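Long-range contact in thiosulfate sulfurtransferase YnjE (Escherichia coli, PDB 2WLR), which catalyses the transfer of sulfur from thiosulfate to cyanide, yielding thiocyanate and sulfite, and carries several rhodanese domains: residues A[188-202]-A[256-268]. Sequence-based numbering, arbitrary orientation.
Sequences DEQLKAMLAKHGIRH and VKAEPDFGVKIPA
Phe262 packs its ring between Leu195 and the backbone and CB of His202. CD1 of Leu195 lies 4.1 Å from the centroid of the Phe262 ring, 27° off the normal, while CB of His202 makes a second CH-pi contact over the opposite face. Chi1 of -169° turns CG of Phe262 away from the backbone N and carries the ring to Leu195, on the last turn of the helix. At the ring's edge, a water joins Ile200 O to Glu259 O. The carbonyl O of Phe262 is gripped twice by one residue: His202 N makes the backbone link at 2.9 Å, nearly straight, and His202 ND1 donates at 3.1 Å. The ND1 bond, with its acceptor close to the imidazole plane, fixes the ring's rotation together with Val264 CG1, which lies over one face in a CH-pi contact, 3.7 Å from the centroid. Helix 188-197, in the second rhodanese domain, ends in a Schellman motif with Gly199, at positive phi, as C-prime residue; the 256-268 segment, in the loop leading to the third domain's sheet, runs back along the helix, from Ala258 beside Gly199 to Ile266 beside Asp188. Ala196 O accepts from Gly199 N and, through the opposite face of its carbonyl plane, from Glu259 N at 3.0 Å.

On the solvent side, exposed Lys192 and Pro260 meet through water, NZ and O being 4.2 Å apart. One water bridges Lys192 NZ to Pro260 O and also accepts from Phe262 N; a second repeats the bridge with a weak bond to the lysine. Arg201 NH1 meets Glu259 OE2 at 3.2 Å, but the bond is weak and the guanidinium and carboxylate planes stand 74° apart; the arginine has further salt bridges to Asp203 and Asp147. Packing continues from Phe262 toward the helix start, where Ile266 CD1 meets Leu195 CD1 and rests on Lys192 CB at 3.8 Å. Pro267, after a cis peptide, brings CD near OD2 of Asp188, whose OD1 is bonded to Tyr225 of helix 213-226.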
loop_
_atom_site.group_PDB
_atom_site.type_symbol
_atom_site.label_atom_id
_atom_site.label_comp_id
_atom_site.label_asym_id
_atom_site.label_seq_id
_atom_site.Cartn_x
_atom_site.Cartn_y
_atom_site.Cartn_z
ATOM N N ASP A 188 -22.523 -5.731 -11.285
ATOM C CA ASP A 188 -22.065 -7.099 -11.001
ATOM C C ASP A 188 -22.003 -7.916 -12.292
ATOM O O ASP A 188 -21.050 -8.641 -12.518
ATOM C CB ASP A 188 -22.949 -7.784 -9.961
ATOM C CG ASP A 188 -22.934 -7.073 -8.617
ATOM O OD1 ASP A 188 -21.935 -6.344 -8.323
ATOM O OD2 ASP A 188 -23.896 -7.263 -7.868
ATOM N N GLU A 189 -23.003 -7.773 -13.160
ATOM C CA GLU A 189 -23.013 -8.526 -14.419
ATOM C C GLU A 189 -21.849 -8.162 -15.335
ATOM O O GLU A 189 -21.285 -9.006 -16.054
ATOM C CB GLU A 189 -24.302 -8.292 -15.259
ATOM C CG GLU A 189 -25.667 -8.077 -14.683
ATOM C CD GLU A 189 -25.914 -6.747 -13.950
ATOM O OE1 GLU A 189 -26.511 -5.752 -14.484
ATOM O OE2 GLU A 189 -25.608 -6.773 -12.769
ATOM N N GLN A 190 -21.542 -6.869 -15.425
ATOM C CA GLN A 190 -20.383 -6.430 -16.188
ATOM C C GLN A 190 -19.077 -6.888 -15.533
ATOM O O GLN A 190 -18.151 -7.275 -16.241
ATOM C CB GLN A 190 -20.372 -4.911 -16.425
ATOM C CG GLN A 190 -21.441 -4.442 -17.388
ATOM C CD GLN A 190 -21.233 -4.866 -18.841
ATOM O OE1 GLN A 190 -22.101 -4.619 -19.698
ATOM N NE2 GLN A 190 -20.106 -5.476 -19.132
ATOM N N LEU A 191 -18.991 -6.888 -14.209
ATOM C CA LEU A 191 -17.811 -7.462 -13.552
ATOM C C LEU A 191 -17.635 -8.937 -13.883
ATOM O O LEU A 191 -16.536 -9.403 -14.143
ATOM C CB LEU A 191 -17.855 -7.277 -12.026
ATOM C CG LEU A 191 -17.753 -5.824 -11.537
ATOM C CD1 LEU A 191 -17.860 -5.826 -10.007
ATOM C CD2 LEU A 191 -16.492 -5.139 -11.980
ATOM N N LYS A 192 -18.732 -9.678 -13.850
ATOM C CA LYS A 192 -18.718 -11.079 -14.238
ATOM C C LYS A 192 -18.160 -11.250 -15.633
ATOM O O LYS A 192 -17.338 -12.135 -15.880
ATOM C CB LYS A 192 -20.132 -11.625 -14.170
ATOM C CG LYS A 192 -20.333 -13.099 -14.412
ATOM C CD LYS A 192 -21.839 -13.375 -14.352
ATOM C CE LYS A 192 -22.131 -14.841 -14.276
ATOM N NZ LYS A 192 -21.866 -15.497 -15.542
ATOM N N ALA A 193 -18.543 -10.392 -16.570
ATOM C CA ALA A 193 -18.028 -10.513 -17.924
ATOM C C ALA A 193 -16.534 -10.216 -17.966
ATOM O O ALA A 193 -15.768 -10.872 -18.665
ATOM C CB ALA A 193 -18.807 -9.574 -18.875
HETATM N N MSE A 194 -16.125 -9.189 -17.240
HETATM C CA MSE A 194 -14.725 -8.784 -17.227
HETATM C C MSE A 194 -13.837 -9.901 -16.673
HETATM O O MSE A 194 -12.787 -10.219 -17.221
HETATM C CB MSE A 194 -14.609 -7.489 -16.389
HETATM C CG MSE A 194 -13.169 -6.922 -16.211
HETATM SE SE MSE A 194 -12.181 -7.765 -14.754
HETATM C CE MSE A 194 -13.191 -7.159 -13.192
ATOM N N LEU A 195 -14.303 -10.514 -15.589
ATOM C CA LEU A 195 -13.556 -11.573 -14.911
ATOM C C LEU A 195 -13.395 -12.762 -15.870
ATOM O O LEU A 195 -12.283 -13.309 -16.030
ATOM C CB LEU A 195 -14.195 -11.971 -13.584
ATOM C CG LEU A 195 -14.142 -10.907 -12.475
ATOM C CD1 LEU A 195 -15.195 -11.132 -11.433
ATOM C CD2 LEU A 195 -12.733 -10.912 -11.819
ATOM N N ALA A 196 -14.496 -13.140 -16.516
ATOM C CA ALA A 196 -14.451 -14.243 -17.486
ATOM C C ALA A 196 -13.461 -13.983 -18.598
ATOM O O ALA A 196 -12.616 -14.838 -18.921
ATOM C CB ALA A 196 -15.838 -14.497 -18.076
ATOM N N LYS A 197 -13.511 -12.791 -19.168
ATOM C CA LYS A 197 -12.672 -12.395 -20.304
ATOM C C LYS A 197 -11.183 -12.438 -19.971
ATOM O O LYS A 197 -10.366 -12.824 -20.785
ATOM C CB LYS A 197 -13.083 -10.981 -20.730
ATOM C CG LYS A 197 -12.481 -10.331 -21.953
ATOM C CD LYS A 197 -12.577 -8.744 -21.844
ATOM C CE LYS A 197 -13.920 -8.174 -21.274
ATOM N NZ LYS A 197 -13.827 -6.907 -20.374
ATOM N N HIS A 198 -10.831 -12.057 -18.750
ATOM C CA HIS A 198 -9.445 -12.118 -18.296
ATOM C C HIS A 198 -9.071 -13.441 -17.604
ATOM O O HIS A 198 -7.980 -13.559 -17.037
ATOM C CB HIS A 198 -9.140 -10.913 -17.402
ATOM C CG HIS A 198 -9.215 -9.623 -18.138
ATOM N ND1 HIS A 198 -8.170 -9.132 -18.891
ATOM C CD2 HIS A 198 -10.244 -8.765 -18.309
ATOM C CE1 HIS A 198 -8.538 -7.997 -19.456
ATOM N NE2 HIS A 198 -9.801 -7.755 -19.129
ATOM N N GLY A 199 -9.929 -14.459 -17.683
ATOM C CA GLY A 199 -9.583 -15.794 -17.223
ATOM C C GLY A 199 -9.435 -15.944 -15.738
ATOM O O GLY A 199 -8.622 -16.727 -15.259
ATOM N N ILE A 200 -10.235 -15.186 -14.997
ATOM C CA ILE A 200 -10.177 -15.157 -13.542
ATOM C C ILE A 200 -11.401 -15.851 -12.934
ATOM O O ILE A 200 -12.546 -15.411 -13.163
ATOM C CB ILE A 200 -10.120 -13.713 -13.029
ATOM C CG1 ILE A 200 -8.908 -12.976 -13.631
ATOM C CG2 ILE A 200 -10.088 -13.700 -11.490
ATOM C CD1 ILE A 200 -8.927 -11.438 -13.424
ATOM N N ARG A 201 -11.202 -16.940 -12.182
ATOM C CA ARG A 201 -12.248 -17.513 -11.338
ATOM C C ARG A 201 -12.074 -17.000 -9.920
ATOM O O ARG A 201 -11.042 -16.376 -9.581
ATOM C CB ARG A 201 -12.166 -19.039 -11.304
ATOM C CG ARG A 201 -12.228 -19.711 -12.628
ATOM C CD ARG A 201 -12.338 -21.232 -12.449
ATOM N NE ARG A 201 -11.256 -21.699 -11.587
ATOM C CZ ARG A 201 -10.023 -22.003 -11.990
ATOM N NH1 ARG A 201 -9.677 -21.960 -13.278
ATOM N NH2 ARG A 201 -9.125 -22.393 -11.085
ATOM N N HIS A 202 -13.019 -17.347 -9.056
ATOM C CA HIS A 202 -12.930 -16.904 -7.667
ATOM C C HIS A 202 -11.654 -17.437 -6.969
ATOM O O HIS A 202 -11.135 -16.808 -6.038
ATOM C CB HIS A 202 -14.205 -17.265 -6.898
ATOM C CG HIS A 202 -14.250 -18.676 -6.391
ATOM N ND1 HIS A 202 -14.493 -19.757 -7.210
ATOM C CD2 HIS A 202 -14.102 -19.176 -5.142
ATOM C CE1 HIS A 202 -14.493 -20.865 -6.484
ATOM N NE2 HIS A 202 -14.265 -20.535 -5.224
ATOM N N VAL A 256 -5.979 -14.505 -23.821
ATOM C CA VAL A 256 -6.219 -15.160 -22.561
ATOM C C VAL A 256 -7.364 -16.161 -22.722
ATOM O O VAL A 256 -8.383 -15.844 -23.338
ATOM C CB VAL A 256 -6.516 -14.117 -21.454
ATOM C CG1 VAL A 256 -6.886 -14.771 -20.155
ATOM C CG2 VAL A 256 -5.296 -13.201 -21.278
ATOM N N LYS A 257 -7.174 -17.362 -22.201
ATOM C CA LYS A 257 -8.252 -18.352 -22.114
ATOM C C LYS A 257 -9.321 -17.821 -21.168
ATOM O O LYS A 257 -9.049 -17.554 -19.990
ATOM C CB LYS A 257 -7.744 -19.730 -21.644
ATOM C CG LYS A 257 -8.745 -20.836 -21.864
ATOM C CD LYS A 257 -8.298 -22.192 -21.286
ATOM C CE LYS A 257 -9.301 -23.284 -21.667
ATOM N NZ LYS A 257 -9.408 -24.387 -20.665
ATOM N N ALA A 258 -10.537 -17.712 -21.665
ATOM C CA ALA A 258 -11.649 -17.265 -20.833
ATOM C C ALA A 258 -12.109 -18.295 -19.817
ATOM O O ALA A 258 -11.966 -19.510 -20.013
ATOM C CB ALA A 258 -12.824 -16.834 -21.695
ATOM N N GLU A 259 -12.644 -17.788 -18.708
ATOM C CA GLU A 259 -13.221 -18.632 -17.665
ATOM C C GLU A 259 -14.677 -18.214 -17.503
ATOM O O GLU A 259 -15.009 -17.348 -16.715
ATOM C CB GLU A 259 -12.446 -18.477 -16.359
ATOM C CG GLU A 259 -11.040 -19.089 -16.407
ATOM C CD GLU A 259 -11.006 -20.619 -16.233
ATOM O OE1 GLU A 259 -12.051 -21.256 -15.984
ATOM O OE2 GLU A 259 -9.898 -21.192 -16.354
ATOM N N PRO A 260 -15.577 -18.843 -18.252
ATOM C CA PRO A 260 -16.984 -18.427 -18.207
ATOM C C PRO A 260 -17.733 -18.655 -16.887
ATOM O O PRO A 260 -18.813 -18.079 -16.693
ATOM C CB PRO A 260 -17.633 -19.238 -19.349
ATOM C CG PRO A 260 -16.725 -20.374 -19.555
ATOM C CD PRO A 260 -15.333 -19.877 -19.274
ATOM N N ASP A 261 -17.199 -19.501 -16.007
ATOM C CA ASP A 261 -17.844 -19.829 -14.739
ATOM C C ASP A 261 -16.959 -19.372 -13.568
ATOM O O ASP A 261 -15.915 -19.948 -13.293
ATOM C CB ASP A 261 -18.105 -21.346 -14.629
ATOM C CG ASP A 261 -18.963 -21.870 -15.766
ATOM O OD1 ASP A 261 -20.134 -21.443 -15.866
ATOM O OD2 ASP A 261 -18.449 -22.687 -16.568
ATOM N N PHE A 262 -17.408 -18.317 -12.894
ATOM C CA PHE A 262 -16.619 -17.716 -11.790
ATOM C C PHE A 262 -16.500 -18.632 -10.586
ATOM O O PHE A 262 -15.447 -18.664 -9.928
ATOM C CB PHE A 262 -17.249 -16.373 -11.399
ATOM C CG PHE A 262 -16.388 -15.529 -10.458
ATOM C CD1 PHE A 262 -15.128 -15.149 -10.804
ATOM C CD2 PHE A 262 -16.891 -15.120 -9.231
ATOM C CE1 PHE A 262 -14.351 -14.357 -9.929
ATOM C CE2 PHE A 262 -16.144 -14.340 -8.368
ATOM C CZ PHE A 262 -14.872 -13.973 -8.717
ATOM N N GLY A 263 -17.580 -19.356 -10.299
ATOM C CA GLY A 263 -17.566 -20.412 -9.283
ATOM C C GLY A 263 -18.201 -20.078 -7.961
ATOM O O GLY A 263 -18.379 -20.965 -7.102
ATOM N N VAL A 264 -18.530 -18.804 -7.785
ATOM C CA VAL A 264 -19.369 -18.323 -6.689
ATOM C C VAL A 264 -20.254 -17.200 -7.230
ATOM O O VAL A 264 -19.964 -16.624 -8.291
ATOM C CB VAL A 264 -18.552 -17.748 -5.492
ATOM C CG1 VAL A 264 -17.650 -18.803 -4.888
ATOM C CG2 VAL A 264 -17.743 -16.499 -5.912
ATOM N N LYS A 265 -21.320 -16.874 -6.498
ATOM C CA LYS A 265 -22.186 -15.764 -6.879
ATOM C C LYS A 265 -21.484 -14.438 -6.603
ATOM O O LYS A 265 -20.912 -14.242 -5.530
ATOM C CB LYS A 265 -23.527 -15.794 -6.133
ATOM C CG LYS A 265 -24.463 -16.887 -6.585
ATOM C CD LYS A 265 -25.873 -16.560 -6.165
ATOM C CE LYS A 265 -26.801 -17.739 -6.355
ATOM N NZ LYS A 265 -27.998 -17.533 -5.498
ATOM N N ILE A 266 -21.566 -13.528 -7.565
ATOM C CA ILE A 266 -21.017 -12.178 -7.439
ATOM C C ILE A 266 -22.153 -11.280 -6.934
ATOM O O ILE A 266 -23.272 -11.358 -7.458
ATOM C CB ILE A 266 -20.519 -11.708 -8.810
ATOM C CG1 ILE A 266 -19.333 -12.563 -9.241
ATOM C CG2 ILE A 266 -20.136 -10.216 -8.807
ATOM C CD1 ILE A 266 -18.917 -12.404 -10.705
ATOM N N PRO A 267 -21.912 -10.468 -5.892
ATOM C CA PRO A 267 -20.620 -10.266 -5.215
ATOM C C PRO A 267 -20.486 -11.116 -3.962
ATOM O O PRO A 267 -21.420 -11.205 -3.187
ATOM C CB PRO A 267 -20.675 -8.797 -4.809
ATOM C CG PRO A 267 -22.152 -8.577 -4.461
ATOM C CD PRO A 267 -22.948 -9.572 -5.339
ATOM N N ALA A 268 -19.324 -11.713 -3.737
ATOM C CA ALA A 268 -19.097 -12.525 -2.549
ATOM C C ALA A 268 -18.788 -11.698 -1.305
ATOM O O ALA A 268 -19.018 -12.160 -0.186
ATOM C CB ALA A 268 -17.973 -13.474 -2.785
HETATM O O HOH W 1 -19.118 -16.294 -14.629
HETATM O O HOH W 2 -21.492 -17.972 -16.909
HETATM O O HOH W 3 -10.544 -14.127 -23.098
HETATM O O HOH W 4 -14.976 -16.061 -14.289
#